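Acyl-CoA dehydrogenase (Bacillus anthracis, PDB 3OWA) probably catalyses the FAD-dependent alpha,beta-dehydrogenation of acyl-CoA thioesters, as in other acyl-CoA dehydrogenases. Local coordinates at residues A[35-40]-A[98-103]; A[57-60]-A[66-69]; A[69-74]-A[78-83]; A[132-137]-A[209-214]; A[261-266]-A[349-354]. All blocks are in the same frame, centred on the assembly; numbering follows the deposited sequence.

Overall arrangement
Interactions 1, 2 and 3 lie in the N-terminal helical domain. Interaction 3 touches interaction 1: L79 CD2 packs on I40 CD1 at 3.7 Å, and S98 OG probably hydrogen-bonds D83 OD2 at 2.7 Å. Interactions 2 and 3 follow each other on helix 64-76 and share R69. Interaction 4 joins the N-terminal domain to the beta-rich middle domain. Interaction 5 packs two helices of the C-terminal domain; its nearest atoms are about 7 Å from those of interactions 3 and 4. The L71 side chain of interaction 3 is about 13 Å from a bound FAD.

Interaction 1. Residues A[35-40]-A[98-103]; sequences SEHKMI and SALIAE
L100 and I101 of helix 95-105 pack against H37 and I40 of helix 35-52. This is parallel-sense helix packing in the helical N-terminal domain of the acyl-CoA dehydrogenase family, mostly apolar and buried, with no hydrogen bond across it. The axes of segments 35-40 and 98-103 run in the same general direction, 9.3 Å apart at closest, with a crossing angle of -28°.

L100 points at the other helix and reaches between H37 and I40. Its CD1 methyl rests on the base of H37, 3.6 Å from H37 CB. The same L100 CD1 lies 3.5 Å from the backbone O of H37. L100 CG is anti to the carbonyl carbon (chi1 -84°), and this sends the CD1 branch outward to the H37 backbone. I40 meets the near end of the leucine more loosely, with I40 CG2 4.5 Å from L100 CB. I40 CD1 lies across the CG1-CD1 arm of I101, 3.9 Å from I101 CG1, and the two chains cross at a slant.

The polar part of H37 is turned to other partners. ND1 takes a hydrogen bond from S34 N, and NE2 binds D94 OD1. The imidazole is therefore gripped at both nitrogens, which fixes its rotation. The S34 bond marks ND1 as an acceptor, consistent with a proton on NE2.

Around this contact, L79 and L93 from loops pack on I40, and A82 packs on I101. F33 touches L100. Y326 of helix 305-336 packs on L100 and A99, so helix 95-105 sits between helix 35-52 and the C-terminal helices.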
# COMPACT_ATOMS: atom_id res chain seq x y z
N SER A 35 -3.83 -29.45 22.71
CA SER A 35 -5.27 -29.24 22.90
C SER A 35 -5.58 -28.02 23.80
O SER A 35 -6.60 -27.36 23.60
CB SER A 35 -5.95 -30.49 23.50
OG SER A 35 -5.78 -31.61 22.63
N GLU A 36 -4.72 -27.76 24.79
CA GLU A 36 -4.81 -26.57 25.63
C GLU A 36 -4.70 -25.25 24.84
O GLU A 36 -5.50 -24.32 25.04
CB GLU A 36 -3.74 -26.60 26.71
CG GLU A 36 -4.24 -27.20 28.04
CD GLU A 36 -3.18 -28.01 28.80
OE1 GLU A 36 -2.28 -28.60 28.15
OE2 GLU A 36 -3.27 -28.08 30.05
N HIS A 37 -3.71 -25.19 23.94
CA HIS A 37 -3.51 -24.03 23.08
C HIS A 37 -4.74 -23.81 22.23
O HIS A 37 -5.24 -22.68 22.11
CB HIS A 37 -2.28 -24.22 22.19
CG HIS A 37 -0.99 -24.34 22.95
ND1 HIS A 37 0.04 -25.17 22.54
CD2 HIS A 37 -0.56 -23.74 24.09
CE1 HIS A 37 1.04 -25.07 23.39
NE2 HIS A 37 0.71 -24.20 24.34
N LYS A 38 -5.25 -24.90 21.65
CA LYS A 38 -6.39 -24.84 20.76
C LYS A 38 -7.66 -24.42 21.49
O LYS A 38 -8.49 -23.67 20.94
CB LYS A 38 -6.61 -26.18 20.10
CG LYS A 38 -5.60 -26.48 19.05
CD LYS A 38 -5.80 -27.89 18.55
CE LYS A 38 -4.74 -28.25 17.51
NZ LYS A 38 -4.99 -29.65 17.02
N MSE A 39 -7.81 -24.88 22.73
CA MSE A 39 -8.96 -24.48 23.52
C MSE A 39 -8.92 -23.01 23.89
O MSE A 39 -9.95 -22.33 23.84
CB MSE A 39 -9.07 -25.28 24.79
CG MSE A 39 -10.47 -25.23 25.40
SE MSE A 39 -10.55 -26.38 26.94
CE MSE A 39 -9.89 -28.00 26.11
N ILE A 40 -7.75 -22.52 24.29
CA ILE A 40 -7.66 -21.14 24.69
C ILE A 40 -7.94 -20.28 23.45
O ILE A 40 -8.61 -19.25 23.54
CB ILE A 40 -6.31 -20.84 25.40
CG1 ILE A 40 -6.55 -20.03 26.68
CG2 ILE A 40 -5.30 -20.15 24.47
CD1 ILE A 40 -7.22 -18.73 26.49
N SER A 98 -0.54 -17.05 25.15
CA SER A 98 -0.78 -15.60 25.04
C SER A 98 -0.55 -15.05 23.61
O SER A 98 -1.11 -14.01 23.26
CB SER A 98 -0.02 -14.82 26.11
OG SER A 98 1.37 -14.96 25.97
N ALA A 99 0.21 -15.76 22.77
CA ALA A 99 0.30 -15.41 21.35
C ALA A 99 -1.04 -15.72 20.68
O ALA A 99 -1.55 -14.94 19.91
CB ALA A 99 1.45 -16.15 20.65
N LEU A 100 -1.60 -16.87 20.99
CA LEU A 100 -2.87 -17.26 20.41
C LEU A 100 -3.98 -16.31 20.84
O LEU A 100 -4.89 -16.01 20.04
CB LEU A 100 -3.21 -18.69 20.80
CG LEU A 100 -2.55 -19.72 19.87
CD1 LEU A 100 -2.64 -21.16 20.42
CD2 LEU A 100 -3.16 -19.63 18.48
N ILE A 101 -3.92 -15.82 22.08
CA ILE A 101 -4.89 -14.85 22.52
C ILE A 101 -4.80 -13.55 21.66
O ILE A 101 -5.82 -13.04 21.17
CB ILE A 101 -4.79 -14.53 24.03
CG1 ILE A 101 -5.25 -15.73 24.88
CG2 ILE A 101 -5.62 -13.27 24.38
CD1 ILE A 101 -4.70 -15.70 26.34
N ALA A 102 -3.58 -13.07 21.42
CA ALA A 102 -3.40 -11.88 20.56
C ALA A 102 -3.84 -12.11 19.12
O ALA A 102 -4.47 -11.24 18.50
CB ALA A 102 -1.95 -11.38 20.61
N GLU A 103 -3.56 -13.31 18.60
CA GLU A 103 -3.95 -13.64 17.26
C GLU A 103 -5.47 -13.55 17.11
O GLU A 103 -5.96 -12.98 16.14
CB GLU A 103 -3.43 -15.04 16.83
CG GLU A 103 -3.54 -15.23 15.31
CD GLU A 103 -3.36 -16.67 14.82
OE1 GLU A 103 -4.14 -17.07 13.92
OE2 GLU A 103 -2.46 -17.40 15.32

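Interaction 2. Residues A[57-60]-A[66-69]; sequences EYLE and RSVR
Y58 and R66 form a cation-pi stack where the chain turns between two consecutive helices of the helical N-terminal domain, helix 56-59 and helix 64-76. The R66 guanidinium lies flat on one face of the tyrosine ring, with the planes only 14° apart. R66 CZ is 4.1 Å from the ring centroid and 26° off the ring normal. The overlap is shifted toward the root of the ring, so Y58 CG sits over the middle of the guanidinium. Beside the stack, Y58 CB touches R66 NE at 3.4 Å, a van der Waals contact.

The arginine reaches the ring because its chain is extended from CG to NE. On the other side of the turn, Y58 CG is anti to the carbonyl carbon (chi1 -53°), which swings the ring beside the arginine.

L59 packs next to this pair. Its CD2 methyl touches R66 CB at 3.6 Å and S67 OG at 3.5 Å. It thus bridges R66 and S67.

Acidic neighbours position the stacked guanidinium. E63, within the turn, makes a salt bridge to R66 NE, and E55 makes one to R66 NH1. E55 also binds R69 NH1, so one carboxylate just ahead of helix 56-59 ties down two arginines of helix 64-76. This clustering of charge probably keeps the carboxylates ionised and holds the guanidinium parallel to the ring. F111 of helix 110-122 packs on both L59 and S67. C232 also packs on L59. The S67 backbone joins in as well, its N lying 3.6 Å from L59 CD2.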
# COMPACT_ATOMS: atom_id res chain seq x y z
N GLU A 57 -19.10 -1.38 16.51
CA GLU A 57 -19.51 -0.14 15.86
C GLU A 57 -19.67 1.01 16.88
O GLU A 57 -19.41 2.17 16.55
CB GLU A 57 -20.80 -0.40 15.08
CG GLU A 57 -21.51 0.80 14.51
CD GLU A 57 -22.97 0.50 14.15
OE1 GLU A 57 -23.53 1.25 13.32
OE2 GLU A 57 -23.55 -0.49 14.68
N TYR A 58 -20.07 0.69 18.11
CA TYR A 58 -20.16 1.71 19.17
C TYR A 58 -18.80 2.02 19.75
O TYR A 58 -18.52 3.17 20.08
CB TYR A 58 -21.10 1.29 20.30
CG TYR A 58 -22.44 0.89 19.80
CD1 TYR A 58 -23.41 1.85 19.54
CD2 TYR A 58 -22.74 -0.45 19.59
CE1 TYR A 58 -24.68 1.45 19.06
CE2 TYR A 58 -23.97 -0.84 19.11
CZ TYR A 58 -24.92 0.10 18.84
OH TYR A 58 -26.14 -0.32 18.38
N LEU A 59 -17.95 1.01 19.85
CA LEU A 59 -16.55 1.30 20.23
C LEU A 59 -15.92 2.28 19.26
O LEU A 59 -15.22 3.21 19.71
CB LEU A 59 -15.71 0.02 20.29
CG LEU A 59 -16.29 -1.10 21.17
CD1 LEU A 59 -15.36 -2.32 21.28
CD2 LEU A 59 -16.52 -0.51 22.55
N GLU A 60 -16.15 2.09 17.95
CA GLU A 60 -15.48 2.98 16.96
C GLU A 60 -15.98 4.38 17.12
O GLU A 60 -15.33 5.34 16.65
CB GLU A 60 -15.68 2.52 15.50
CG GLU A 60 -15.06 1.14 15.19
CD GLU A 60 -13.56 1.22 14.84
OE1 GLU A 60 -13.26 1.78 13.74
OE2 GLU A 60 -12.70 0.70 15.63
N ARG A 66 -18.11 0.97 27.07
CA ARG A 66 -18.31 -0.42 26.55
C ARG A 66 -16.98 -1.14 26.47
O ARG A 66 -16.91 -2.31 26.82
CB ARG A 66 -18.96 -0.39 25.17
CG ARG A 66 -20.40 0.15 25.14
CD ARG A 66 -20.80 0.28 23.68
NE ARG A 66 -22.11 0.91 23.49
CZ ARG A 66 -23.24 0.23 23.35
NH1 ARG A 66 -23.22 -1.09 23.42
NH2 ARG A 66 -24.38 0.89 23.16
N SER A 67 -15.92 -0.45 26.05
CA SER A 67 -14.58 -1.06 26.05
C SER A 67 -14.22 -1.53 27.43
O SER A 67 -13.75 -2.67 27.61
CB SER A 67 -13.49 -0.02 25.69
OG SER A 67 -13.76 0.51 24.41
N VAL A 68 -14.44 -0.66 28.42
CA VAL A 68 -14.12 -1.02 29.81
C VAL A 68 -14.92 -2.23 30.26
O VAL A 68 -14.38 -3.19 30.85
CB VAL A 68 -14.34 0.18 30.78
CG1 VAL A 68 -14.05 -0.20 32.20
CG2 VAL A 68 -13.43 1.37 30.36
N ARG A 69 -16.22 -2.21 29.99
CA ARG A 69 -17.04 -3.34 30.40
C ARG A 69 -16.52 -4.63 29.73
O ARG A 69 -16.40 -5.67 30.38
CB ARG A 69 -18.52 -3.11 30.08
CG ARG A 69 -19.42 -4.34 30.43
CD ARG A 69 -20.93 -4.05 30.33
NE ARG A 69 -21.29 -3.21 29.18
CZ ARG A 69 -21.23 -3.59 27.90
NH1 ARG A 69 -21.57 -2.74 26.95
NH2 ARG A 69 -20.80 -4.82 27.57

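Interaction 3. Residues A[69-74]-A[78-83]; sequences RLLKEA and GLLGAD
The backbone between A74 and L79 makes a Schellman motif at the end of helix 64-76: L79 N bonds A74 O at 3.1 Å, and G78 takes the positive phi of 83° that turns the chain away. The bond is bent, with an N-H...O angle of 136°. G78 N is also near A74 O, but its angle is too poor for a bond. The chain then goes straight into a type I turn from G78 to G81, closed by G81 N on G78 O at 3.3 Å. The G78 angles would press a side chain against the preceding carbonyl, so glycine suits this place.

The side chains add the hydrophobic contact common in this motif. A74 CB faces L79 CB at 4.3 Å, one residue at each end of the closing bond. L79 CB also packs on A74 O, at 3.5 Å. L80 is turned back along the helix toward the previous turn. Its CG is anti to the carbonyl carbon (chi1 -65°), and the CD1 branch reaches the backbone of L71.

The helix has its own weak salt bridge, in which R69 NH2 meets E73 OE2 at 3.3 Å.

Outside the two segments, L79 O accepts a bond from H115 NE2 of helix 110-122. L79 also packs on T44 of helix 35-52 and touches I101 of helix 95-105. F111 packs on L71. L79 thus meets helices 35-52 and 95-105, while its O is held by helix 110-122. Between turn and helix, L80 CD1 lies 3.6 Å from L71 O, and L80 CD2 meets L71 CD2 at 4.4 Å.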
# COMPACT_ATOMS: atom_id res chain seq x y z
N ARG A 69 -16.22 -2.21 29.99
CA ARG A 69 -17.04 -3.34 30.40
C ARG A 69 -16.52 -4.63 29.73
O ARG A 69 -16.40 -5.67 30.38
CB ARG A 69 -18.52 -3.11 30.08
CG ARG A 69 -19.42 -4.34 30.43
CD ARG A 69 -20.93 -4.05 30.33
NE ARG A 69 -21.29 -3.21 29.18
CZ ARG A 69 -21.23 -3.59 27.90
NH1 ARG A 69 -21.57 -2.74 26.95
NH2 ARG A 69 -20.80 -4.82 27.57
N LEU A 70 -16.26 -4.55 28.43
CA LEU A 70 -15.76 -5.72 27.69
C LEU A 70 -14.40 -6.19 28.17
O LEU A 70 -14.14 -7.40 28.21
CB LEU A 70 -15.72 -5.44 26.18
CG LEU A 70 -17.14 -5.32 25.61
CD1 LEU A 70 -17.11 -4.78 24.25
CD2 LEU A 70 -17.85 -6.72 25.63
N LEU A 71 -13.52 -5.25 28.49
CA LEU A 71 -12.23 -5.63 29.07
C LEU A 71 -12.37 -6.42 30.37
O LEU A 71 -11.67 -7.41 30.56
CB LEU A 71 -11.33 -4.41 29.30
CG LEU A 71 -10.69 -3.87 28.02
CD1 LEU A 71 -10.06 -2.53 28.33
CD2 LEU A 71 -9.65 -4.82 27.41
N LYS A 72 -13.28 -5.99 31.25
CA LYS A 72 -13.51 -6.67 32.52
C LYS A 72 -14.16 -8.02 32.29
O LYS A 72 -13.86 -8.97 33.02
CB LYS A 72 -14.29 -5.79 33.51
CG LYS A 72 -13.51 -4.54 34.01
CD LYS A 72 -14.29 -3.81 35.11
CE LYS A 72 -13.85 -2.36 35.34
NZ LYS A 72 -12.35 -2.07 35.51
N GLU A 73 -15.02 -8.14 31.28
CA GLU A 73 -15.57 -9.47 30.94
C GLU A 73 -14.45 -10.39 30.46
O GLU A 73 -14.37 -11.52 30.90
CB GLU A 73 -16.69 -9.46 29.89
CG GLU A 73 -18.00 -8.73 30.29
CD GLU A 73 -18.96 -8.55 29.08
OE1 GLU A 73 -18.83 -9.34 28.11
OE2 GLU A 73 -19.82 -7.62 29.10
N ALA A 74 -13.57 -9.87 29.58
CA ALA A 74 -12.34 -10.57 29.20
C ALA A 74 -11.48 -10.95 30.42
O ALA A 74 -10.90 -12.04 30.46
CB ALA A 74 -11.51 -9.73 28.19
N GLY A 78 -9.94 -14.83 32.27
CA GLY A 78 -8.50 -15.04 32.35
C GLY A 78 -7.70 -14.47 31.18
O GLY A 78 -6.48 -14.59 31.16
N LEU A 79 -8.37 -13.83 30.22
CA LEU A 79 -7.70 -13.23 29.04
C LEU A 79 -6.83 -11.98 29.27
O LEU A 79 -6.08 -11.55 28.37
CB LEU A 79 -8.72 -12.96 27.91
CG LEU A 79 -9.58 -14.18 27.50
CD1 LEU A 79 -10.63 -13.82 26.44
CD2 LEU A 79 -8.72 -15.35 27.02
N LEU A 80 -6.90 -11.39 30.46
CA LEU A 80 -6.02 -10.29 30.78
C LEU A 80 -4.85 -10.68 31.65
O LEU A 80 -3.99 -9.84 31.96
CB LEU A 80 -6.81 -9.18 31.48
CG LEU A 80 -7.90 -8.46 30.70
CD1 LEU A 80 -8.23 -7.17 31.42
CD2 LEU A 80 -7.45 -8.13 29.30
N GLY A 81 -4.83 -11.92 32.11
CA GLY A 81 -3.81 -12.36 33.05
C GLY A 81 -2.98 -13.55 32.63
O GLY A 81 -2.32 -14.16 33.47
N ALA A 82 -2.97 -13.87 31.32
CA ALA A 82 -2.24 -15.04 30.80
C ALA A 82 -0.72 -14.94 31.02
O ALA A 82 -0.08 -15.95 31.28
CB ALA A 82 -2.59 -15.30 29.32
N ASP A 83 -0.17 -13.74 30.91
CA ASP A 83 1.27 -13.51 31.08
C ASP A 83 1.63 -13.07 32.50
O ASP A 83 2.78 -12.71 32.77
CB ASP A 83 1.77 -12.43 30.10
CG ASP A 83 1.88 -12.92 28.65
OD1 ASP A 83 1.62 -12.10 27.74
OD2 ASP A 83 2.25 -14.10 28.41

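Interaction 4. Residues A[132-137]-A[209-214]; sequences EEQKKK and AFIVEK
I211, Q134 and E213 make most of this contact, where helix 132-144 of the N-terminal domain packs on strand 206-213 of the middle-domain beta sheet. I211 buries the largest area. Its CD1 methyl lies alongside the Q134 chain, 3.9 Å from Q134 CD and 4.0 Å from Q134 NE2. The two side chains meet at a slant. Q134 is extended beyond CG, which carries its amide past the isoleucine to the strand's neighbours. There Q134 NE2 gives hydrogen bonds to L250 O and E248 O, so the amide is held firmly while its carbon chain packs.

E213 stands two residues further along on the same side of the strand. Its OE1 makes a weak salt bridge with K137 NZ at 3.4 Å. The lysine chain is bent at its later torsions to arrive there. E213 OE1 also has a stronger partner in Y138 OH of the same helix. The ion pair lies beside the apolar contact. L251 of strand 250-251 touches both I211 and Q134 and extends the packed surface. A water bridges the ion pair: it accepts from K137 NZ at 2.7 Å and donates to E213 OE1 at 3.2 Å.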
# COMPACT_ATOMS: atom_id res chain seq x y z
N GLU A 132 9.13 -6.81 44.38
CA GLU A 132 8.13 -7.68 44.97
C GLU A 132 6.91 -6.89 45.41
O GLU A 132 5.78 -7.34 45.20
CB GLU A 132 8.72 -8.42 46.18
CG GLU A 132 7.79 -9.46 46.82
CD GLU A 132 7.46 -10.64 45.87
OE1 GLU A 132 8.10 -10.79 44.81
OE2 GLU A 132 6.54 -11.42 46.22
N GLU A 133 7.15 -5.74 46.01
CA GLU A 133 6.08 -4.89 46.52
C GLU A 133 5.21 -4.33 45.38
O GLU A 133 3.98 -4.34 45.46
CB GLU A 133 6.70 -3.76 47.35
CG GLU A 133 5.71 -2.81 47.95
CD GLU A 133 6.34 -1.50 48.39
OE1 GLU A 133 7.30 -1.03 47.73
OE2 GLU A 133 5.86 -0.92 49.40
N GLN A 134 5.85 -3.86 44.32
CA GLN A 134 5.13 -3.37 43.13
C GLN A 134 4.30 -4.48 42.48
O GLN A 134 3.15 -4.27 42.15
CB GLN A 134 6.13 -2.76 42.15
CG GLN A 134 6.79 -1.48 42.69
CD GLN A 134 8.03 -1.13 41.91
OE1 GLN A 134 8.66 -2.00 41.28
NE2 GLN A 134 8.39 0.15 41.93
N LYS A 135 4.85 -5.68 42.36
CA LYS A 135 4.09 -6.77 41.78
C LYS A 135 2.88 -7.15 42.60
O LYS A 135 1.79 -7.29 42.05
CB LYS A 135 4.97 -7.98 41.49
CG LYS A 135 6.11 -7.65 40.54
CD LYS A 135 6.84 -8.92 40.09
CE LYS A 135 7.87 -9.35 41.12
NZ LYS A 135 8.80 -10.34 40.58
N LYS A 136 3.03 -7.30 43.91
CA LYS A 136 1.90 -7.74 44.73
C LYS A 136 0.82 -6.69 44.81
O LYS A 136 -0.34 -7.01 44.88
CB LYS A 136 2.32 -8.19 46.15
CG LYS A 136 3.08 -9.50 46.14
CD LYS A 136 2.92 -10.26 47.45
CE LYS A 136 1.99 -11.49 47.31
NZ LYS A 136 2.50 -12.57 46.38
N LYS A 137 1.23 -5.42 44.76
CA LYS A 137 0.29 -4.33 44.66
C LYS A 137 -0.46 -4.30 43.31
O LYS A 137 -1.69 -4.36 43.30
CB LYS A 137 1.01 -3.00 44.89
CG LYS A 137 0.12 -1.75 44.96
CD LYS A 137 0.73 -0.75 45.92
CE LYS A 137 0.90 0.65 45.35
NZ LYS A 137 -0.26 1.59 45.49
N ALA A 209 11.96 4.92 34.52
CA ALA A 209 10.55 4.58 34.38
C ALA A 209 9.84 4.71 35.71
O ALA A 209 10.46 4.48 36.76
CB ALA A 209 10.40 3.17 33.81
N PHE A 210 8.54 5.05 35.68
CA PHE A 210 7.74 5.28 36.89
C PHE A 210 6.37 4.67 36.72
O PHE A 210 5.80 4.72 35.62
CB PHE A 210 7.52 6.77 37.13
CG PHE A 210 8.79 7.55 37.38
CD1 PHE A 210 9.23 7.78 38.67
CD2 PHE A 210 9.52 8.07 36.33
CE1 PHE A 210 10.40 8.52 38.94
CE2 PHE A 210 10.70 8.81 36.56
CZ PHE A 210 11.14 9.02 37.89
N ILE A 211 5.84 4.09 37.79
CA ILE A 211 4.44 3.67 37.79
C ILE A 211 3.62 4.87 38.27
O ILE A 211 3.82 5.40 39.39
CB ILE A 211 4.20 2.46 38.69
CG1 ILE A 211 5.12 1.31 38.27
CG2 ILE A 211 2.70 2.11 38.77
CD1 ILE A 211 5.34 0.23 39.38
N VAL A 212 2.74 5.36 37.41
CA VAL A 212 2.03 6.58 37.70
C VAL A 212 0.54 6.24 37.64
O VAL A 212 0.04 5.84 36.58
CB VAL A 212 2.34 7.66 36.65
CG1 VAL A 212 1.50 8.94 36.95
CG2 VAL A 212 3.84 7.96 36.62
N GLU A 213 -0.15 6.43 38.75
CA GLU A 213 -1.60 6.26 38.78
C GLU A 213 -2.32 7.50 38.24
O GLU A 213 -1.92 8.65 38.51
CB GLU A 213 -2.04 5.95 40.21
CG GLU A 213 -1.50 4.60 40.68
CD GLU A 213 -1.98 4.20 42.08
OE1 GLU A 213 -1.31 3.38 42.75
OE2 GLU A 213 -3.03 4.71 42.53
N LYS A 214 -3.39 7.25 37.48
CA LYS A 214 -4.25 8.32 36.96
C LYS A 214 -4.71 9.29 38.05
O LYS A 214 -4.73 10.51 37.84
CB LYS A 214 -5.46 7.71 36.21
CG LYS A 214 -6.36 8.73 35.52
CD LYS A 214 -5.58 9.69 34.61
CE LYS A 214 -6.48 10.30 33.53
NZ LYS A 214 -7.49 11.32 33.97
O HOH W 1 -2.45 0.76 44.08

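Interaction 5. Residues A[261-266]-A[349-354]; sequences AFNILN and AVAASI
The first two torsions of N263, chi1 -88° and chi2 -80°, turn its amide so that OD1 lies against A351. This is a small helix-helix contact in the helical C-terminal domain of the acyl-CoA dehydrogenase fold, between helix 257-293 and the short helix 348-355. The CA atoms of N263 and A351 come within 6.4 Å, close spacing consistent with the small A351 side chain.

No hydrogen bond crosses; the touching is van der Waals. A351 CB meets N263 OD1 at 3.7 Å and N263 CG at 4.1 Å, so the methyl leans on the amide. N263 OD1 is also 3.4 Å from A351 O. These are two acceptors and no hydrogen bond joins them. The pair is probably mildly unfavourable. The other end of the amide is satisfied along its own helix, where N263 ND2 binds I259 O. That bond fixes which way the amide is turned.

N266 and I354 point inward too, and each loses surface to the other helix without a close atomic contact. On helix 257-293, N266 OD1 stands 3.6 Å above one face of the F262 ring, offset toward its rim.

Outside the two segments, F129 of helix 124-129 packs on both N263 and A351, and A355 touches N263 and N266. F332 of helix 305-336 packs on V350, S353 and I354.

Within helix 348-355, A349 O accepts twice: S353 OG bonds it at 2.9 Å, and S353 N reaches the same A349 O at 3.0 Å from the opposite face of its carbonyl plane.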
# COMPACT_ATOMS: atom_id res chain seq x y z
N ALA A 261 12.77 -0.12 28.36
CA ALA A 261 12.19 0.27 27.10
C ALA A 261 12.61 -0.68 25.98
O ALA A 261 11.79 -1.02 25.11
CB ALA A 261 12.56 1.73 26.73
N PHE A 262 13.88 -1.08 26.01
CA PHE A 262 14.42 -1.96 24.98
C PHE A 262 13.82 -3.36 25.11
O PHE A 262 13.46 -3.99 24.09
CB PHE A 262 15.96 -1.99 24.99
CG PHE A 262 16.55 -3.30 24.48
CD1 PHE A 262 16.72 -3.53 23.10
CD2 PHE A 262 16.93 -4.33 25.38
CE1 PHE A 262 17.26 -4.77 22.61
CE2 PHE A 262 17.47 -5.55 24.91
CZ PHE A 262 17.62 -5.77 23.52
N ASN A 263 13.71 -3.86 26.33
CA ASN A 263 13.17 -5.19 26.54
C ASN A 263 11.69 -5.27 26.21
O ASN A 263 11.26 -6.25 25.58
CB ASN A 263 13.41 -5.67 27.96
CG ASN A 263 14.74 -6.36 28.11
OD1 ASN A 263 14.90 -7.54 27.75
ND2 ASN A 263 15.70 -5.63 28.64
N ILE A 264 10.93 -4.26 26.60
CA ILE A 264 9.51 -4.20 26.31
C ILE A 264 9.23 -4.15 24.78
O ILE A 264 8.29 -4.79 24.26
CB ILE A 264 8.87 -3.00 27.05
CG1 ILE A 264 8.98 -3.19 28.58
CG2 ILE A 264 7.40 -2.75 26.61
CD1 ILE A 264 8.43 -4.56 29.15
N LEU A 265 10.08 -3.40 24.08
CA LEU A 265 10.00 -3.24 22.64
C LEU A 265 10.04 -4.58 21.92
O LEU A 265 9.26 -4.79 20.99
CB LEU A 265 11.18 -2.41 22.20
CG LEU A 265 11.04 -1.31 21.16
CD1 LEU A 265 12.41 -1.14 20.50
CD2 LEU A 265 9.93 -1.55 20.11
N ASN A 266 10.93 -5.48 22.35
CA ASN A 266 11.06 -6.80 21.73
C ASN A 266 9.76 -7.56 21.80
O ASN A 266 9.39 -8.24 20.86
CB ASN A 266 12.13 -7.68 22.38
CG ASN A 266 13.52 -7.12 22.25
OD1 ASN A 266 14.33 -7.20 23.20
ND2 ASN A 266 13.82 -6.54 21.11
N ALA A 349 14.90 -13.02 34.09
CA ALA A 349 15.23 -14.12 33.19
C ALA A 349 14.22 -14.31 32.05
O ALA A 349 14.60 -14.74 30.97
CB ALA A 349 15.46 -15.44 33.96
N VAL A 350 12.94 -14.01 32.30
CA VAL A 350 11.91 -14.04 31.25
C VAL A 350 12.27 -12.99 30.18
O VAL A 350 12.33 -13.30 29.00
CB VAL A 350 10.46 -13.78 31.79
CG1 VAL A 350 9.41 -14.03 30.70
CG2 VAL A 350 10.16 -14.63 33.03
N ALA A 351 12.57 -11.77 30.62
CA ALA A 351 12.99 -10.70 29.70
C ALA A 351 14.21 -11.09 28.84
O ALA A 351 14.19 -10.89 27.62
CB ALA A 351 13.24 -9.39 30.48
N ALA A 352 15.24 -11.68 29.46
CA ALA A 352 16.42 -12.14 28.73
C ALA A 352 16.11 -13.30 27.78
O ALA A 352 16.72 -13.42 26.74
CB ALA A 352 17.54 -12.52 29.69
N SER A 353 15.12 -14.13 28.12
CA SER A 353 14.73 -15.26 27.27
C SER A 353 14.16 -14.81 25.93
O SER A 353 14.21 -15.55 24.96
CB SER A 353 13.69 -16.16 27.95
OG SER A 353 14.23 -16.86 29.06
N ILE A 354 13.60 -13.60 25.90
CA ILE A 354 13.13 -13.05 24.63
C ILE A 354 14.13 -12.10 24.01
O ILE A 354 14.27 -12.10 22.81
CB ILE A 354 11.74 -12.40 24.73
CG1 ILE A 354 11.23 -11.98 23.34
CG2 ILE A 354 11.74 -11.25 25.72
CD1 ILE A 354 11.00 -13.19 22.35